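Local structure of 4-aminobutyrate transaminase (Acinetobacter baumannii, 6WOP) at residues Val242-Ala247 against Leu252-His257; Glu331-Leu336 against Ile350-Ser355. The protein probably catalyses the pyridoxal-phosphate-dependent transfer of the amino group of 4-aminobutyrate to 2-oxoglutarate, as a class-III aminotransferase. One frame throughout, in Å; residues are numbered along the deposited sequence.

Interaction 1: Val242-Ala247 against Leu252-His257; sequences VQSGFA and LFAMNH
S244 makes the first touch: its CB lies 3.9 Å from A254 CB, with the hydroxyl carbon packed against the methyl. The OG is turned between its own backbone N and carbonyl carbon (chi1 54°) and is hydrogen-bonded to E241 OE1. That same carboxylate oxygen also takes A254 N, while E241 OE2 takes M255 N, so one acidic side chain pins both segments. At G245 the backbone runs close beside the L252 carbonyl, its C 3.5 Å from L252 O. F246 follows, and its side chain lies alongside that of L252, both pointing the same way; L252 CD1 reaches F246 CA at 4.0 Å. The rings of F246 and F253 meet obliquely, planes at 62° and centroids 5.8 Å apart. I316 and M267 pack on F246 as well. F246 has a positive phi, and the next peptide N-H, that of A247, points at L252 O in a nearly straight hydrogen bond of 3.0 Å (169°). That bond closes a short loop of four residues just beyond strand 236-240, and most of the touching residues are buried; the loop lies in the DEVQSGFARTG sequence recognisable from class-III aminotransferases of the fold-type I architecture.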
loop_
_atom_site.group_PDB
_atom_site.type_symbol
_atom_site.label_atom_id
_atom_site.label_comp_id
_atom_site.label_asym_id
_atom_site.label_seq_id
_atom_site.Cartn_x
_atom_site.Cartn_y
_atom_site.Cartn_z
ATOM N N VAL A 242 -25.461 1.502 -8.559
ATOM C CA VAL A 242 -25.613 2.953 -8.416
ATOM C C VAL A 242 -26.254 3.554 -9.664
ATOM O O VAL A 242 -27.179 4.375 -9.559
ATOM C CB VAL A 242 -24.243 3.583 -8.115
ATOM C CG1 VAL A 242 -24.327 5.059 -8.381
ATOM C CG2 VAL A 242 -23.872 3.277 -6.691
ATOM N N GLN A 243 -25.844 3.104 -10.862
ATOM C CA GLN A 243 -26.430 3.611 -12.124
ATOM C C GLN A 243 -27.571 2.760 -12.680
ATOM O O GLN A 243 -28.507 3.306 -13.281
ATOM C CB GLN A 243 -25.327 3.763 -13.194
ATOM C CG GLN A 243 -25.754 4.656 -14.387
ATOM C CD GLN A 243 -24.612 5.287 -15.173
ATOM O OE1 GLN A 243 -24.766 5.539 -16.381
ATOM N NE2 GLN A 243 -23.471 5.553 -14.509
ATOM N N SER A 244 -27.577 1.447 -12.475
ATOM C CA SER A 244 -28.556 0.499 -13.043
ATOM C C SER A 244 -29.864 0.401 -12.265
ATOM O O SER A 244 -30.790 -0.262 -12.741
ATOM C CB SER A 244 -27.942 -0.901 -13.089
ATOM O OG SER A 244 -27.470 -1.252 -11.804
ATOM N N GLY A 245 -29.897 0.904 -11.018
ATOM C CA GLY A 245 -30.988 0.652 -10.085
ATOM C C GLY A 245 -32.196 1.540 -10.321
ATOM O O GLY A 245 -32.208 2.411 -11.198
ATOM N N PHE A 246 -33.246 1.264 -9.535
ATOM C CA PHE A 246 -34.490 2.047 -9.529
ATOM C C PHE A 246 -35.083 2.206 -10.929
ATOM O O PHE A 246 -35.347 3.320 -11.413
ATOM C CB PHE A 246 -34.238 3.372 -8.800
ATOM C CG PHE A 246 -33.966 3.085 -7.407
ATOM C CD1 PHE A 246 -35.021 2.828 -6.583
ATOM C CD2 PHE A 246 -32.686 2.787 -6.999
ATOM C CE1 PHE A 246 -34.851 2.397 -5.310
ATOM C CE2 PHE A 246 -32.475 2.326 -5.715
ATOM C CZ PHE A 246 -33.572 2.163 -4.863
ATOM N N ALA A 247 -35.352 1.032 -11.523
ATOM C CA ALA A 247 -36.254 0.771 -12.657
ATOM C C ALA A 247 -35.597 1.034 -14.010
ATOM O O ALA A 247 -36.235 0.774 -15.047
ATOM C CB ALA A 247 -37.553 1.570 -12.562
ATOM N N LEU A 252 -36.819 -3.483 -10.967
ATOM C CA LEU A 252 -36.366 -2.454 -10.027
ATOM C C LEU A 252 -34.843 -2.412 -9.975
ATOM O O LEU A 252 -34.219 -1.344 -10.121
ATOM C CB LEU A 252 -36.953 -2.711 -8.659
ATOM C CG LEU A 252 -36.703 -1.617 -7.612
ATOM C CD1 LEU A 252 -37.341 -0.289 -8.071
ATOM C CD2 LEU A 252 -37.239 -2.068 -6.261
ATOM N N PHE A 253 -34.215 -3.583 -9.838
ATOM C CA PHE A 253 -32.756 -3.750 -9.869
ATOM C C PHE A 253 -32.371 -4.535 -11.120
ATOM O O PHE A 253 -33.065 -5.481 -11.496
ATOM C CB PHE A 253 -32.264 -4.549 -8.671
ATOM C CG PHE A 253 -32.400 -3.790 -7.356
ATOM C CD1 PHE A 253 -31.451 -2.872 -6.990
ATOM C CD2 PHE A 253 -33.503 -3.986 -6.549
ATOM C CE1 PHE A 253 -31.601 -2.136 -5.808
ATOM C CE2 PHE A 253 -33.649 -3.262 -5.361
ATOM C CZ PHE A 253 -32.691 -2.349 -5.002
ATOM N N ALA A 254 -31.250 -4.184 -11.746
ATOM C CA ALA A 254 -30.806 -5.016 -12.868
ATOM C C ALA A 254 -30.617 -6.466 -12.428
ATOM O O ALA A 254 -30.848 -7.388 -13.204
ATOM C CB ALA A 254 -29.493 -4.463 -13.416
ATOM N N MET A 255 -30.207 -6.685 -11.179
ATOM C CA MET A 255 -29.981 -8.051 -10.699
ATOM C C MET A 255 -31.284 -8.826 -10.672
ATOM O O MET A 255 -31.273 -10.062 -10.650
ATOM C CB MET A 255 -29.366 -8.004 -9.294
ATOM C CG MET A 255 -27.903 -7.584 -9.220
ATOM S SD MET A 255 -26.846 -8.666 -10.220
ATOM C CE MET A 255 -27.102 -10.225 -9.346
ATOM N N ASN A 256 -32.435 -8.126 -10.732
ATOM C CA ASN A 256 -33.702 -8.860 -10.786
ATOM C C ASN A 256 -33.886 -9.634 -12.064
ATOM O O ASN A 256 -34.774 -10.487 -12.115
ATOM C CB ASN A 256 -34.907 -7.930 -10.635
ATOM C CG ASN A 256 -35.111 -7.500 -9.191
ATOM O OD1 ASN A 256 -35.265 -6.318 -8.883
ATOM N ND2 ASN A 256 -35.222 -8.488 -8.306
ATOM N N HIS A 257 -33.107 -9.348 -13.097
ATOM C CA HIS A 257 -33.177 -10.138 -14.330
ATOM C C HIS A 257 -32.451 -11.473 -14.230
ATOM O O HIS A 257 -32.487 -12.242 -15.198
ATOM C CB HIS A 257 -32.571 -9.372 -15.504
ATOM C CG HIS A 257 -33.245 -8.051 -15.786
ATOM N ND1 HIS A 257 -34.167 -7.884 -16.802
ATOM C CD2 HIS A 257 -33.094 -6.839 -15.201
ATOM C CE1 HIS A 257 -34.578 -6.619 -16.807
ATOM N NE2 HIS A 257 -33.913 -5.957 -15.864
#

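Interaction 2: Glu331-Leu336 against Ile350-Ser355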
loop_
_atom_site.group_PDB
_atom_site.type_symbol
_atom_site.label_atom_id
_atom_site.label_comp_id
_atom_site.label_asym_id
_atom_site.label_seq_id
_atom_site.Cartn_x
_atom_site.Cartn_y
_atom_site.Cartn_z
ATOM N N GLU A 331 -38.728 1.195 -28.031
ATOM C CA GLU A 331 -38.959 2.177 -29.080
ATOM C C GLU A 331 -37.665 2.863 -29.481
ATOM O O GLU A 331 -37.414 3.096 -30.685
ATOM C CB GLU A 331 -39.993 3.213 -28.623
ATOM C CG GLU A 331 -40.292 4.215 -29.718
ATOM C CD GLU A 331 -41.424 5.181 -29.406
ATOM O OE1 GLU A 331 -41.707 6.016 -30.294
ATOM O OE2 GLU A 331 -42.021 5.096 -28.318
ATOM N N LEU A 332 -36.830 3.202 -28.484
ATOM C CA LEU A 332 -35.510 3.715 -28.811
ATOM C C LEU A 332 -34.668 2.683 -29.571
ATOM O O LEU A 332 -33.930 3.051 -30.496
ATOM C CB LEU A 332 -34.792 4.180 -27.542
ATOM C CG LEU A 332 -33.272 4.438 -27.646
ATOM C CD1 LEU A 332 -32.935 5.460 -28.688
ATOM C CD2 LEU A 332 -32.715 4.926 -26.288
ATOM N N VAL A 333 -34.719 1.398 -29.191
ATOM C CA VAL A 333 -33.894 0.422 -29.904
ATOM C C VAL A 333 -34.331 0.311 -31.369
ATOM O O VAL A 333 -33.495 0.288 -32.282
ATOM C CB VAL A 333 -33.905 -0.939 -29.173
ATOM C CG1 VAL A 333 -33.404 -2.068 -30.058
ATOM C CG2 VAL A 333 -32.970 -0.909 -27.964
ATOM N N ALA A 334 -35.644 0.293 -31.634
ATOM C CA ALA A 334 -36.086 0.230 -33.023
ATOM C C ALA A 334 -35.597 1.439 -33.812
ATOM O O ALA A 334 -35.318 1.323 -35.008
ATOM C CB ALA A 334 -37.610 0.127 -33.095
ATOM N N THR A 335 -35.584 2.629 -33.195
ATOM C CA THR A 335 -35.033 3.813 -33.854
ATOM C C THR A 335 -33.536 3.645 -34.151
ATOM O O THR A 335 -33.065 4.011 -35.230
ATOM C CB THR A 335 -35.275 5.035 -32.971
ATOM O OG1 THR A 335 -36.631 5.419 -33.118
ATOM C CG2 THR A 335 -34.489 6.221 -33.407
ATOM N N LEU A 336 -32.768 3.115 -33.192
ATOM C CA LEU A 336 -31.344 2.896 -33.427
ATOM C C LEU A 336 -31.123 1.887 -34.547
ATOM O O LEU A 336 -30.157 1.999 -35.324
ATOM C CB LEU A 336 -30.688 2.419 -32.140
ATOM C CG LEU A 336 -30.785 3.512 -31.060
ATOM C CD1 LEU A 336 -30.124 2.973 -29.847
ATOM C CD2 LEU A 336 -30.022 4.699 -31.504
ATOM N N ILE A 350 -25.469 -1.885 -30.765
ATOM C CA ILE A 350 -26.600 -1.364 -30.004
ATOM C C ILE A 350 -26.721 -2.248 -28.771
ATOM O O ILE A 350 -26.762 -3.470 -28.901
ATOM C CB ILE A 350 -27.896 -1.373 -30.814
ATOM C CG1 ILE A 350 -27.766 -0.428 -32.045
ATOM C CG2 ILE A 350 -29.046 -0.951 -29.895
ATOM C CD1 ILE A 350 -28.852 -0.533 -33.153
ATOM N N ARG A 351 -26.676 -1.658 -27.577
ATOM C CA ARG A 351 -26.758 -2.444 -26.351
ATOM C C ARG A 351 -27.950 -1.974 -25.544
ATOM O O ARG A 351 -28.246 -0.781 -25.528
ATOM C CB ARG A 351 -25.493 -2.306 -25.509
ATOM C CG ARG A 351 -24.284 -2.861 -26.288
ATOM C CD ARG A 351 -23.003 -2.818 -25.473
ATOM N NE ARG A 351 -22.385 -1.484 -25.363
ATOM C CZ ARG A 351 -21.536 -0.945 -26.241
ATOM N NH1 ARG A 351 -21.195 -1.594 -27.367
ATOM N NH2 ARG A 351 -21.035 0.263 -25.993
ATOM N N ALA A 352 -28.603 -2.887 -24.828
ATOM C CA ALA A 352 -29.869 -2.485 -24.201
ATOM C C ALA A 352 -30.253 -3.462 -23.100
ATOM O O ALA A 352 -30.252 -4.688 -23.312
ATOM C CB ALA A 352 -30.982 -2.446 -25.226
ATOM N N LEU A 353 -30.605 -2.930 -21.938
ATOM C CA LEU A 353 -31.428 -3.682 -20.997
ATOM C C LEU A 353 -32.483 -2.717 -20.470
ATOM O O LEU A 353 -32.119 -1.724 -19.838
ATOM C CB LEU A 353 -30.588 -4.262 -19.862
ATOM C CG LEU A 353 -31.416 -5.190 -18.969
ATOM C CD1 LEU A 353 -31.867 -6.397 -19.730
ATOM C CD2 LEU A 353 -30.582 -5.577 -17.741
ATOM N N GLY A 354 -33.765 -2.942 -20.813
ATOM C CA GLY A 354 -34.777 -1.990 -20.358
ATOM C C GLY A 354 -34.538 -0.651 -21.034
ATOM O O GLY A 354 -34.432 -0.557 -22.263
ATOM N N SER A 355 -34.427 0.397 -20.218
ATOM C CA SER A 355 -34.071 1.690 -20.793
ATOM C C SER A 355 -32.687 2.118 -20.349
ATOM O O SER A 355 -32.353 3.293 -20.439
ATOM C CB SER A 355 -35.117 2.769 -20.445
ATOM O OG SER A 355 -36.228 2.728 -21.376
#
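No ring or charged plane takes part where L336 meets I350; the flat group is the backbone carbonyl of L336, and I350 CD1 sits over one of its faces, 3.6 Å from both L336 C and L336 O. The same methyl presses on L336 CB at 3.6 Å. It gets there because I350 CG1 points opposite its own carbonyl carbon (chi1 -63°) and the chain then runs out extended, carrying CD1 up to the helix backbone. The second branch, I350 CG2, meets L336 CD1 at 4.1 Å, so both branches of the isoleucine engage L336. One turn earlier in the helix, V333 uses a single branch: its CG2 rests on A352 CB at 3.7 Å and lies more loosely, at 4.4 Å, from I350 CG2. All of this is apolar packing, with I350 and A352, two apart in the strand, facing the helix and R351 turned from it. The helix and strand segments run antiparallel at 172°, their axes 9.6 Å apart. Strand 347-353 is the outermost of its sheet in this chain; V357 and V359 of adjacent strand 356-361 extend the apolar floor under V333 and L336, and F404 and L408 of helix 401-416 pack against L332.

Coming from the N terminus, strand 236-240 leads into interaction 1, which closes a tight loop over only four intervening residues. The chain then passes through strand 264-267 and helix 303-318 before interaction 2 closes a wider loop, where helix 321-342 turns back into strand 347-353. The two follow in series, neither nested nor crossed, with centres about 17 Å apart. They nevertheless meet: H257 CD2 lies 3.8 Å from L353 CD2. R248 and T249, inside the first loop, add to this, R248 by hydrogen bonding to S355 and T249 by packing on L353. The loop after strand 236-240 is thus tied to strand 347-353, outermost within this chain of a different sheet from the one that holds strand 236-240.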